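Local coordinates for protein alcohol dehydrogenase (Escherichia coli, PDB 5VM2) that is of unknown substrate specificity but probably acts as a zinc-dependent NAD(P)-linked alcohol dehydrogenase, and has been associated with membrane biogenesis, at residues G92-C95 against Y100-E103; A161-V166 against A294-V299; T149-A154 against E302-G307. All coordinates share one frame; numbering follows the deposited sequence.

Interaction 1: residues G92-C95 against Y100-E103. With ZN (zinc ion), chain D.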
loop_
_atom_site.group_PDB
_atom_site.type_symbol
_atom_site.label_atom_id
_atom_site.label_comp_id
_atom_site.label_asym_id
_atom_site.label_seq_id
_atom_site.Cartn_x
_atom_site.Cartn_y
_atom_site.Cartn_z
ATOM N N GLY A 92 7.803 -7.260 -3.282
ATOM C CA GLY A 92 8.539 -8.021 -2.290
ATOM C C GLY A 92 8.810 -9.442 -2.731
ATOM O O GLY A 92 7.883 -10.252 -2.828
ATOM N N VAL A 93 10.072 -9.761 -3.004
ATOM C CA VAL A 93 10.470 -11.081 -3.482
ATOM C C VAL A 93 11.072 -11.840 -2.302
ATOM O O VAL A 93 12.194 -11.515 -1.880
ATOM C CB VAL A 93 11.468 -10.984 -4.642
ATOM C CG1 VAL A 93 11.884 -12.379 -5.099
ATOM C CG2 VAL A 93 10.880 -10.164 -5.790
ATOM N N PRO A 94 10.397 -12.850 -1.763
ATOM C CA PRO A 94 10.885 -13.530 -0.565
ATOM C C PRO A 94 11.912 -14.595 -0.925
ATOM O O PRO A 94 12.146 -14.902 -2.094
ATOM C CB PRO A 94 9.611 -14.157 0.000
ATOM C CG PRO A 94 8.864 -14.556 -1.242
ATOM C CD PRO A 94 9.182 -13.494 -2.289
ATOM N N CYS A 95 12.511 -15.181 0.117
ATOM C CA CYS A 95 13.600 -16.123 -0.112
ATOM C C CYS A 95 13.098 -17.466 -0.632
ATOM O O CYS A 95 13.821 -18.142 -1.370
ATOM C CB CYS A 95 14.433 -16.302 1.166
ATOM S SG CYS A 95 13.888 -17.548 2.383
ATOM N N TYR A 100 9.069 -19.245 7.249
ATOM C CA TYR A 100 7.893 -18.417 7.009
ATOM C C TYR A 100 7.410 -18.532 5.571
ATOM O O TYR A 100 6.200 -18.563 5.328
ATOM C CB TYR A 100 8.186 -16.961 7.358
ATOM C CG TYR A 100 8.788 -16.814 8.728
ATOM C CD1 TYR A 100 8.002 -16.922 9.871
ATOM C CD2 TYR A 100 10.148 -16.602 8.882
ATOM C CE1 TYR A 100 8.561 -16.801 11.131
ATOM C CE2 TYR A 100 10.712 -16.483 10.132
ATOM C CZ TYR A 100 9.917 -16.583 11.253
ATOM O OH TYR A 100 10.496 -16.457 12.493
ATOM N N CYS A 101 8.338 -18.583 4.610
ATOM C CA CYS A 101 7.948 -18.808 3.222
ATOM C C CYS A 101 7.268 -20.158 3.066
ATOM O O CYS A 101 6.215 -20.268 2.431
ATOM C CB CYS A 101 9.168 -18.720 2.307
ATOM S SG CYS A 101 9.809 -17.060 2.107
ATOM N N LEU A 102 7.855 -21.201 3.658
ATOM C CA LEU A 102 7.302 -22.543 3.538
ATOM C C LEU A 102 5.986 -22.708 4.286
ATOM O O LEU A 102 5.250 -23.661 4.005
ATOM C CB LEU A 102 8.317 -23.570 4.047
ATOM C CG LEU A 102 9.540 -23.800 3.156
ATOM C CD1 LEU A 102 10.429 -24.898 3.724
ATOM C CD2 LEU A 102 9.113 -24.139 1.737
ATOM N N GLU A 103 5.668 -21.816 5.224
ATOM C CA GLU A 103 4.447 -21.916 6.015
ATOM C C GLU A 103 3.309 -21.052 5.485
ATOM O O GLU A 103 2.232 -21.038 6.087
ATOM C CB GLU A 103 4.728 -21.544 7.477
ATOM C CG GLU A 103 5.311 -22.682 8.294
ATOM C CD GLU A 103 5.835 -22.235 9.654
ATOM O OE1 GLU A 103 5.577 -21.080 10.055
ATOM O OE2 GLU A 103 6.502 -23.050 10.326
HETATM ZN ZN ZN D . 11.872 -16.711 3.314
#
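C95 and C101 meet through a zinc ion, supplying two of the four thiolates of a Cys4 site. The other two come from C98 and C109, and this closely spaced set of cysteines is the structural zinc lobe familiar from zinc-containing alcohol dehydrogenases, carried here by the GroES-like domain.

Metal coordination is the one bonded link between G92-C95 and Y100-E103. C95 SG lies 2.4 Å from the zinc ion, and C101 SG is likewise 2.4 Å from it. The two sulfurs subtend about 119° at the metal, somewhat wider than the ideal tetrahedral value, while C95 SG and C101 SG stay 4.1 Å apart, far beyond disulfide distance. Their side chains reach the ion differently. C95 places SG between its backbone N and carbonyl carbon (chi1 86°), whereas C101, in the short helix 99-102, holds SG beside its own N and opposed to its carbonyl carbon (chi1 -71°). Both sulfurs also take hydrogen bonds from nearby parts of the chain, an effect that would be expected to spread some of the thiolate charge.

Van der Waals packing adds a smaller share. P94, just beyond strand 92-93, turns the side of its ring to C101, and P94 CB is the carbon that touches the sulfur. P94 also touches the aromatic side chains of Y106 and F135, while V93 pairs through its backbone with D113 of the neighbouring strand. The two-stranded ribbon 92-93/113-114 forms the base from which the cysteine loop extends. At the C101 thiolate the two kinds of contact converge: SG is bonded to the zinc ion and has P94 CB 3.6 Å away.

Interaction 2: residues A161-V166 against A294-V299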
loop_
_atom_site.group_PDB
_atom_site.type_symbol
_atom_site.label_atom_id
_atom_site.label_comp_id
_atom_site.label_asym_id
_atom_site.label_seq_id
_atom_site.Cartn_x
_atom_site.Cartn_y
_atom_site.Cartn_z
ATOM N N ALA A 161 -8.067 -7.074 5.374
ATOM C CA ALA A 161 -9.431 -7.585 5.479
ATOM C C ALA A 161 -9.453 -9.108 5.513
ATOM O O ALA A 161 -10.244 -9.709 6.254
ATOM C CB ALA A 161 -10.283 -7.066 4.316
ATOM N N MET A 162 -8.601 -9.749 4.712
ATOM C CA MET A 162 -8.558 -11.209 4.689
ATOM C C MET A 162 -8.015 -11.754 6.003
ATOM O O MET A 162 -8.564 -12.709 6.563
ATOM C CB MET A 162 -7.706 -11.695 3.517
ATOM C CG MET A 162 -8.295 -11.403 2.152
ATOM S SD MET A 162 -9.338 -12.754 1.613
ATOM C CE MET A 162 -9.344 -12.481 -0.155
ATOM N N LEU A 163 -6.929 -11.154 6.503
ATOM C CA LEU A 163 -6.387 -11.544 7.802
ATOM C C LEU A 163 -7.430 -11.393 8.897
ATOM O O LEU A 163 -7.509 -12.220 9.810
ATOM C CB LEU A 163 -5.157 -10.699 8.135
ATOM C CG LEU A 163 -3.775 -11.260 7.813
ATOM C CD1 LEU A 163 -2.719 -10.508 8.597
ATOM C CD2 LEU A 163 -3.720 -12.745 8.120
ATOM N N ALA A 164 -8.245 -10.345 8.815
ATOM C CA ALA A 164 -9.249 -10.069 9.831
ATOM C C ALA A 164 -10.477 -10.961 9.712
ATOM O O ALA A 164 -11.326 -10.925 10.608
ATOM C CB ALA A 164 -9.674 -8.600 9.764
ATOM N N ASP A 165 -10.580 -11.758 8.647
ATOM C CA ASP A 165 -11.752 -12.601 8.392
ATOM C C ASP A 165 -13.028 -11.758 8.313
ATOM O O ASP A 165 -14.046 -12.067 8.934
ATOM C CB ASP A 165 -11.878 -13.699 9.453
ATOM C CG ASP A 165 -12.826 -14.805 9.040
ATOM O OD1 ASP A 165 -13.007 -15.007 7.822
ATOM O OD2 ASP A 165 -13.386 -15.474 9.936
ATOM N N VAL A 166 -12.958 -10.668 7.543
ATOM C CA VAL A 166 -14.140 -9.854 7.301
ATOM C C VAL A 166 -15.210 -10.706 6.632
ATOM O O VAL A 166 -14.929 -11.491 5.715
ATOM C CB VAL A 166 -13.781 -8.626 6.448
ATOM C CG1 VAL A 166 -15.050 -7.892 5.998
ATOM C CG2 VAL A 166 -12.870 -7.693 7.228
ATOM N N ALA A 294 0.504 -11.156 1.320
ATOM C CA ALA A 294 0.955 -12.453 0.841
ATOM C C ALA A 294 -0.178 -13.078 0.047
ATOM O O ALA A 294 -1.299 -13.178 0.554
ATOM C CB ALA A 294 1.365 -13.374 1.998
ATOM N N ASN A 295 0.117 -13.477 -1.193
ATOM C CA ASN A 295 -0.814 -14.177 -2.084
ATOM C C ASN A 295 -2.103 -13.387 -2.328
ATOM O O ASN A 295 -3.169 -13.976 -2.529
ATOM C CB ASN A 295 -1.148 -15.575 -1.549
ATOM C CG ASN A 295 0.086 -16.340 -1.095
ATOM O OD1 ASN A 295 1.047 -16.485 -1.846
ATOM N ND2 ASN A 295 0.062 -16.827 0.142
ATOM N N ARG A 296 -2.005 -12.054 -2.383
ATOM C CA ARG A 296 -3.176 -11.201 -2.562
ATOM C C ARG A 296 -3.281 -10.559 -3.937
ATOM O O ARG A 296 -4.325 -9.969 -4.240
ATOM C CB ARG A 296 -3.200 -10.082 -1.509
ATOM C CG ARG A 296 -2.914 -10.527 -0.094
ATOM C CD ARG A 296 -3.913 -11.578 0.397
ATOM N NE ARG A 296 -3.763 -11.798 1.835
ATOM C CZ ARG A 296 -4.481 -12.659 2.546
ATOM N NH1 ARG A 296 -5.410 -13.406 1.958
ATOM N NH2 ARG A 296 -4.267 -12.778 3.850
ATOM N N TYR A 297 -2.228 -10.605 -4.752
ATOM C CA TYR A 297 -2.265 -9.871 -6.015
ATOM C C TYR A 297 -3.359 -10.379 -6.942
ATOM O O TYR A 297 -4.132 -9.552 -7.453
ATOM C CB TYR A 297 -0.884 -9.895 -6.685
ATOM C CG TYR A 297 -0.134 -8.582 -6.532
ATOM C CD1 TYR A 297 0.071 -8.027 -5.276
ATOM C CD2 TYR A 297 0.353 -7.896 -7.639
ATOM C CE1 TYR A 297 0.744 -6.825 -5.116
ATOM C CE2 TYR A 297 1.035 -6.688 -7.492
ATOM C CZ TYR A 297 1.225 -6.160 -6.226
ATOM O OH TYR A 297 1.897 -4.967 -6.064
ATOM N N PRO A 298 -3.504 -11.685 -7.194
ATOM C CA PRO A 298 -4.557 -12.110 -8.135
ATOM C C PRO A 298 -5.955 -11.698 -7.706
ATOM O O PRO A 298 -6.706 -11.144 -8.519
ATOM C CB PRO A 298 -4.384 -13.633 -8.175
ATOM C CG PRO A 298 -2.933 -13.843 -7.862
ATOM C CD PRO A 298 -2.640 -12.817 -6.806
ATOM N N VAL A 299 -6.323 -11.929 -6.441
ATOM C CA VAL A 299 -7.674 -11.589 -6.003
ATOM C C VAL A 299 -7.892 -10.079 -6.017
ATOM O O VAL A 299 -9.017 -9.610 -6.233
ATOM C CB VAL A 299 -7.960 -12.196 -4.613
ATOM C CG1 VAL A 299 -7.140 -11.506 -3.534
ATOM C CG2 VAL A 299 -9.449 -12.105 -4.294
#
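M162 lies over the guanidinium group of R296 near the C-terminal end of helix 145-163, two long side chains sliding past each other in opposite directions. M162 CB stands 3.1 Å above the guanidinium plane, displaced toward its rim, and comes within 3.3 Å of R296 NH1. The methionine CG follows at 3.5 Å from the same NH1, so an aliphatic stem, rather than a polar partner, lies against this face of the cation.

Both chains bend to achieve this. In M162 the CG is opposed to the carbonyl carbon, and a turn at chi2 (-90°) carries the chain onward, SD still 4.0 Å from R296 NH1, and sends CE toward V299. Their ends meet tip to tip, M162 CE lying 4.2 Å from V299 CG1 and equally far from its CG2, a loose apolar touch. R296 has its own bend at chi2 (-59°), after which the chain runs extended through CD and NE, with chi3 close to 180°, carrying the flat group out to the helix. Its NH2 passes obliquely near the backbone of L163, 4.1 Å from L163 N, without bonding to it.

The polar hold on the arginine comes from H159, one turn earlier in helix 145-163: R296 NE is hydrogen-bonded to H159 ND1. That bond helps to fix the guanidinium while M162 packs upon it.

The helix then closes in a Schellman motif, with D165 at positive phi and V166 N bonded to A161 O. On either side of D165, A164 and V166 rest on strand 238-243 of the parallel Rossmann-type sheet, L163 touches M265 of strand 262-267, and V299 leans on M158, so the contact joins the start of helix 297-305 to the end of helix 145-163 where that helix meets the sheet.

Interaction 3: residues T149-A154 against E302-G307. With MG (magnesium ion), chain C.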
loop_
_atom_site.group_PDB
_atom_site.type_symbol
_atom_site.label_atom_id
_atom_site.label_comp_id
_atom_site.label_asym_id
_atom_site.label_seq_id
_atom_site.Cartn_x
_atom_site.Cartn_y
_atom_site.Cartn_z
ATOM N N THR A 149 -0.603 -0.125 -11.155
ATOM C CA THR A 149 0.264 0.423 -10.122
ATOM C C THR A 149 -0.432 0.430 -8.767
ATOM O O THR A 149 0.184 0.126 -7.738
ATOM C CB THR A 149 0.695 1.836 -10.514
ATOM O OG1 THR A 149 1.392 1.787 -11.764
ATOM C CG2 THR A 149 1.599 2.437 -9.455
ATOM N N LEU A 150 -1.724 0.756 -8.751
ATOM C CA LEU A 150 -2.403 0.866 -7.468
ATOM C C LEU A 150 -2.885 -0.471 -6.926
ATOM O O LEU A 150 -3.400 -0.513 -5.806
ATOM C CB LEU A 150 -3.582 1.831 -7.593
ATOM C CG LEU A 150 -3.184 3.136 -8.277
ATOM C CD1 LEU A 150 -4.380 3.760 -8.968
ATOM C CD2 LEU A 150 -2.562 4.092 -7.270
ATOM N N VAL A 151 -2.607 -1.578 -7.617
ATOM C CA VAL A 151 -2.870 -2.888 -7.030
ATOM C C VAL A 151 -2.078 -3.060 -5.739
ATOM O O VAL A 151 -2.561 -3.668 -4.775
ATOM C CB VAL A 151 -2.555 -4.004 -8.041
ATOM C CG1 VAL A 151 -2.496 -5.365 -7.336
ATOM C CG2 VAL A 151 -3.591 -4.010 -9.165
ATOM N N GLU A 152 -0.863 -2.506 -5.687
ATOM C CA GLU A 152 -0.019 -2.700 -4.507
ATOM C C GLU A 152 -0.655 -2.158 -3.232
ATOM O O GLU A 152 -0.804 -2.927 -2.266
ATOM C CB GLU A 152 1.373 -2.110 -4.767
ATOM C CG GLU A 152 2.464 -2.661 -3.859
ATOM C CD GLU A 152 2.570 -1.918 -2.538
ATOM O OE1 GLU A 152 1.848 -0.914 -2.354
ATOM O OE2 GLU A 152 3.382 -2.338 -1.686
ATOM N N PRO A 153 -1.043 -0.879 -3.138
ATOM C CA PRO A 153 -1.722 -0.444 -1.911
ATOM C C PRO A 153 -3.080 -1.096 -1.728
ATOM O O PRO A 153 -3.486 -1.344 -0.586
ATOM C CB PRO A 153 -1.838 1.078 -2.079
ATOM C CG PRO A 153 -1.786 1.300 -3.565
ATOM C CD PRO A 153 -0.841 0.248 -4.073
ATOM N N ALA A 154 -3.795 -1.396 -2.817
ATOM C CA ALA A 154 -5.045 -2.137 -2.680
ATOM C C ALA A 154 -4.796 -3.516 -2.080
ATOM O O ALA A 154 -5.596 -4.006 -1.274
ATOM C CB ALA A 154 -5.739 -2.256 -4.036
ATOM N N GLU A 302 -8.347 -9.121 -9.662
ATOM C CA GLU A 302 -9.727 -9.523 -9.948
ATOM C C GLU A 302 -10.715 -8.460 -9.484
ATOM O O GLU A 302 -11.610 -8.051 -10.229
ATOM C CB GLU A 302 -10.063 -10.841 -9.244
ATOM C CG GLU A 302 -9.519 -12.121 -9.828
ATOM C CD GLU A 302 -9.884 -13.318 -8.956
ATOM O OE1 GLU A 302 -11.045 -13.387 -8.497
ATOM O OE2 GLU A 302 -9.013 -14.178 -8.706
ATOM N N ALA A 303 -10.573 -8.023 -8.229
ATOM C CA ALA A 303 -11.539 -7.102 -7.643
ATOM C C ALA A 303 -11.551 -5.770 -8.380
ATOM O O ALA A 303 -12.620 -5.199 -8.627
ATOM C CB ALA A 303 -11.230 -6.901 -6.161
ATOM N N ILE A 304 -10.374 -5.265 -8.752
ATOM C CA ILE A 304 -10.312 -3.998 -9.470
ATOM C C ILE A 304 -10.859 -4.161 -10.887
ATOM O O ILE A 304 -11.653 -3.339 -11.364
ATOM C CB ILE A 304 -8.872 -3.456 -9.465
ATOM C CG1 ILE A 304 -8.459 -3.097 -8.034
ATOM C CG2 ILE A 304 -8.759 -2.248 -10.390
ATOM C CD1 ILE A 304 -6.961 -3.020 -7.817
ATOM N N SER A 305 -10.465 -5.238 -11.571
ATOM C CA SER A 305 -10.912 -5.444 -12.948
ATOM C C SER A 305 -12.429 -5.529 -13.042
ATOM O O SER A 305 -13.026 -5.048 -14.013
ATOM C CB SER A 305 -10.284 -6.709 -13.525
ATOM O OG SER A 305 -10.743 -6.915 -14.845
ATOM N N SER A 306 -13.069 -6.149 -12.049
ATOM C CA SER A 306 -14.518 -6.306 -12.056
ATOM C C SER A 306 -15.253 -4.982 -11.885
ATOM O O SER A 306 -16.457 -4.918 -12.152
ATOM C CB SER A 306 -14.941 -7.268 -10.945
ATOM O OG SER A 306 -14.794 -6.655 -9.668
ATOM N N GLY A 307 -14.562 -3.929 -11.448
ATOM C CA GLY A 307 -15.202 -2.677 -11.111
ATOM C C GLY A 307 -15.667 -2.576 -9.675
ATOM O O GLY A 307 -16.031 -1.477 -9.231
HETATM MG MG MG C . 2.547 0.694 -1.341
HETATM O O HOH W 1 1.621 0.765 0.326
#
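I304 points its CD1 methyl at helix 145-163, where it meets V151 and A154, residues one turn apart. I304 CD1 is 3.8 Å from V151 CG2 and 4.0 Å from A154 CB. The isoleucine and valine chains run at a slant to each other, and one methyl of each does the touching; A154 CB, on a bond aimed at the second helix, meets the same CD1 roughly at right angles to the valine contact (CG2-CD1-CB about 96°). The I304 chain is stretched at its end (chi2 160°), which carries CD1 far enough across to reach both partners. V151 presents CG2, the branch beside its backbone N.

Between V151 and A154 the helix is kinked at E152 and P153, and E152 serves a metal. E152 OE1 binds the magnesium ion at 2.0 Å, while H65, E66 and a water 1.9 Å from the magnesium ion supply the remaining ligands. OE1 and the water subtend about 108° at the ion. E152 OE2 is hydrogen-bonded to Y293 OH, which steadies the carboxylate from its second oxygen.

Four ligands, few for magnesium, with this one angle near tetrahedral, are reminiscent of the catalytic zinc site of relatives such as sorbitol dehydrogenase. The contact with I304 itself is purely apolar and buried: methyl against methyl, it packs the metal-bearing helix against helix 297-305 through dispersion and exclusion of water, with no directional bond between the two segments.

Overall arrangement
From the N terminus, interaction 1 comes first and closes a short loop of four residues within the GroES-like domain, completed before the others open. Helix 145-163 then begins interaction 3 at 149-154 and interaction 2 at 161-166. The chain next builds the parallel sheet and returns, so that 294-299 closes interaction 2 before 302-307 closes interaction 3; the former is thus enclosed by the latter. Both join helices 145-163 and 297-305, and they touch where Y297 packs on V151 and E152. These helices lead into and out of the Rossmann-type sheet. The segments of interaction 1 touch neither other contact, nearest atoms about 7 Å away, though Y106 of the zinc lobe is hydrogen-bonded to N295 of interaction 2.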